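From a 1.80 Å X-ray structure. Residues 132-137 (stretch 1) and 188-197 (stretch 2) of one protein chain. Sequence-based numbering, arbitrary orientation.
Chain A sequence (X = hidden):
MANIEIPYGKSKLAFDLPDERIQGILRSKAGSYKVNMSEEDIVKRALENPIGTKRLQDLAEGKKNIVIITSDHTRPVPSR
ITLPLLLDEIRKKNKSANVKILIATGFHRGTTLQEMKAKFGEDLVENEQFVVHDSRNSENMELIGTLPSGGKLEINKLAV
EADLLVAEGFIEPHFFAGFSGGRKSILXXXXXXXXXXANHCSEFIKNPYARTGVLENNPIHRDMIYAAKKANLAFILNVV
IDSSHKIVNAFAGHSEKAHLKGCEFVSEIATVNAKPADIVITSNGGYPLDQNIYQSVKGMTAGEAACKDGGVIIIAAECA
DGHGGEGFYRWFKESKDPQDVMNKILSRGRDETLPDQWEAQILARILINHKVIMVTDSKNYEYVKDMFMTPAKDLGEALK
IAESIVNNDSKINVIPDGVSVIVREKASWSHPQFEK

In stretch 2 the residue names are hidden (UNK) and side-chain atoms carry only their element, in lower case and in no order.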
# COMPACT_ATOMS: atom_id res chain seq x y z
N VAL A 132 0.75 0.58 12.03
CA VAL A 132 1.30 1.90 12.30
C VAL A 132 1.09 2.24 13.78
O VAL A 132 -0.03 2.10 14.31
CB VAL A 132 0.68 2.99 11.35
CG1 VAL A 132 1.21 4.32 11.66
CG2 VAL A 132 0.92 2.66 9.86
N HIS A 133 2.16 2.62 14.48
CA HIS A 133 2.06 2.98 15.87
C HIS A 133 1.30 4.28 15.96
O HIS A 133 1.56 5.22 15.18
CB HIS A 133 3.45 3.22 16.47
CG HIS A 133 3.42 3.69 17.89
ND1 HIS A 133 2.87 2.94 18.91
CD2 HIS A 133 3.87 4.83 18.45
CE1 HIS A 133 2.98 3.62 20.04
NE2 HIS A 133 3.59 4.76 19.79
N ASP A 134 0.41 4.35 16.95
CA ASP A 134 -0.27 5.64 17.25
C ASP A 134 -0.08 5.91 18.75
O ASP A 134 -0.64 5.24 19.64
CB ASP A 134 -1.73 5.56 16.85
CG ASP A 134 -2.50 6.81 17.17
OD1 ASP A 134 -1.91 7.87 17.59
OD2 ASP A 134 -3.75 6.69 16.99
N SER A 135 0.81 6.86 18.99
CA SER A 135 1.21 7.22 20.35
C SER A 135 0.03 7.88 21.09
O SER A 135 0.06 7.97 22.31
CB SER A 135 2.39 8.17 20.34
OG SER A 135 2.04 9.43 19.78
N ARG A 136 -0.97 8.32 20.33
CA ARG A 136 -2.12 9.02 20.93
C ARG A 136 -3.34 8.12 21.20
O ARG A 136 -4.34 8.60 21.77
CB ARG A 136 -2.49 10.20 20.07
CG ARG A 136 -1.42 11.26 20.06
CD ARG A 136 -1.67 12.38 19.09
NE ARG A 136 -0.54 13.32 19.08
CZ ARG A 136 0.61 13.11 18.44
NH1 ARG A 136 0.80 12.01 17.74
NH2 ARG A 136 1.59 14.01 18.53
N ASN A 137 -3.25 6.83 20.86
CA ASN A 137 -4.31 5.87 21.13
C ASN A 137 -4.04 5.01 22.35
O ASN A 137 -3.41 3.96 22.25
CB ASN A 137 -4.60 4.96 19.92
CG ASN A 137 -5.86 4.09 20.12
OD1 ASN A 137 -6.58 4.21 21.11
ND2 ASN A 137 -6.10 3.18 19.18
N UNK A 188 11.69 6.90 21.94
CA UNK A 188 10.28 7.17 21.77
C UNK A 188 9.46 6.31 20.79
O UNK A 188 8.23 6.47 20.73
c UNK A 188 11.63 8.72 20.42
c UNK A 188 12.54 7.67 21.00
c UNK A 188 10.29 8.61 21.30
N UNK A 189 10.09 5.44 20.01
CA UNK A 189 9.49 4.96 18.78
C UNK A 189 8.09 4.36 18.85
O UNK A 189 7.24 4.64 17.98
N UNK A 190 7.84 3.57 19.88
CA UNK A 190 6.51 2.90 20.03
C UNK A 190 5.91 3.20 21.41
O UNK A 190 5.18 2.41 21.93
c UNK A 190 7.50 0.60 20.76
c UNK A 190 6.57 1.39 19.75
c UNK A 190 6.92 1.15 18.29
c UNK A 190 7.23 -0.92 20.74
N UNK A 191 6.23 4.35 21.98
CA UNK A 191 5.78 4.77 23.32
C UNK A 191 4.61 5.70 23.23
O UNK A 191 4.29 6.25 22.16
c UNK A 191 6.90 5.51 24.07
N UNK A 192 3.97 5.90 24.37
CA UNK A 192 2.83 6.85 24.47
C UNK A 192 3.29 8.28 24.37
O UNK A 192 4.44 8.59 24.75
c UNK A 192 2.11 6.67 25.80
o UNK A 192 2.91 7.08 26.89
N UNK A 193 2.43 9.17 23.86
CA UNK A 193 2.85 10.59 23.68
C UNK A 193 3.36 11.14 25.03
O UNK A 193 4.33 11.87 25.07
c UNK A 193 1.77 11.51 23.07
c UNK A 193 1.33 11.04 21.70
c UNK A 193 2.28 12.95 22.96
N UNK A 194 2.72 10.77 26.13
CA UNK A 194 3.11 11.29 27.46
C UNK A 194 4.49 10.82 27.83
O UNK A 194 5.30 11.59 28.34
c UNK A 194 1.06 11.20 30.92
n UNK A 194 1.34 11.30 32.23
o UNK A 194 -0.09 10.95 30.51
c UNK A 194 2.09 10.86 28.52
c UNK A 194 2.28 11.46 29.92
N UNK A 195 4.80 9.55 27.57
CA UNK A 195 6.12 9.06 27.88
C UNK A 195 7.16 9.75 27.01
O UNK A 195 8.24 10.05 27.48
c UNK A 195 6.20 7.55 27.67
s UNK A 195 5.24 6.56 28.88
N UNK A 196 6.82 10.01 25.76
CA UNK A 196 7.75 10.66 24.85
C UNK A 196 8.07 12.05 25.36
O UNK A 196 9.22 12.45 25.47
c UNK A 196 7.08 9.23 22.88
c UNK A 196 8.12 11.47 22.54
c UNK A 196 7.21 10.69 23.41
c UNK A 196 6.36 9.06 21.48
N UNK A 197 7.05 12.82 25.67
CA UNK A 197 7.27 14.18 26.13
C UNK A 197 8.09 14.16 27.42
O UNK A 197 9.03 14.96 27.57
c UNK A 197 5.92 16.31 24.25
c UNK A 197 3.74 15.75 25.23
c UNK A 197 5.90 14.87 26.31
c UNK A 197 5.17 15.22 25.05

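Position 188 carries three carbons that close a ring onto its own backbone N, and the peptide bond before it is cis. That ring is proline, P188. It keeps clear of stretch 1; its service is to open a type I turn, closed by the 3.2 Å hydrogen bond from the N of 191 to P188 O.

Position 189 has no side-chain atoms, so it is glycine, G189. Its carbonyl stands by the imidazole of H133, with G189 O 3.4 Å from H133 CD2, while an ideal CB here would point away and meet nothing of stretch 1.

Position 190 shows four carbons, forked at the first, with one arm two carbons long: isoleucine, I190. CB leaves sideways and the end of the side chain leads away, but I190 CB still lies 4.1 Å from H133 ND1; the closer contacts come from the backbone. I190 CA lies 3.5 Å from the centroid of the H133 ring, 10° off its normal, a CH-pi contact over the face.

Position 191 has a single carbon, which makes it alanine, A191. Its CB points away, yet its carbonyl is the hub of the contact: H133 NE2 donates to A191 O at 2.9 Å with an angle of 159°, near the plane of the ring, and S135 CB packs 3.3 Å from the same A191 O.

Position 192 bears one carbon followed by one oxygen, with no second branch: serine, S192. Its side chain turns from stretch 1 to cap the helix, S192 OG accepting from the N of 195 at 3.2 Å. S192 CA passes 3.7 Å from S135 O.

Position 193 has one carbon carrying two more, the fork of valine, V193. V193 N donates to S135 O at 3.1 Å. The side chain points toward stretch 1, and V193 CG2 lies 3.2 Å from R136 CG and over one face of the guanidinium.

Position 194 runs three carbons out to one oxygen and one nitrogen: glutamine, Q194, exposed and without contact here.

Position 195 has one carbon and a sulfur, hence cysteine, C195. It is buried but out of reach of stretch 1.

Position 196 again shows four carbons forked at the first, with one longer arm: isoleucine, I196. I196 CD1 comes to 4.2 Å from S135 CB, a light touch.

Position 197 has four carbons forked at the second, which is leucine, L197; it makes no contact, and L197 N bonds V193 O at 2.9 Å within the helix.

In both cross-stretch hydrogen bonds stretch 2 offers backbone atoms, A191 O and V193 N; stretch 1 answers with a side chain, H133 NE2, and a carbonyl, S135 O. V193 N sits in the first turn of a helix, where amides lack partners within the helix. The rule is economical: one imidazole and one carbonyl meet the loop and the helix start, and V193 adds an apolar cover over R136.

Stretch 2, residues 188-197: PGIASVQCIL
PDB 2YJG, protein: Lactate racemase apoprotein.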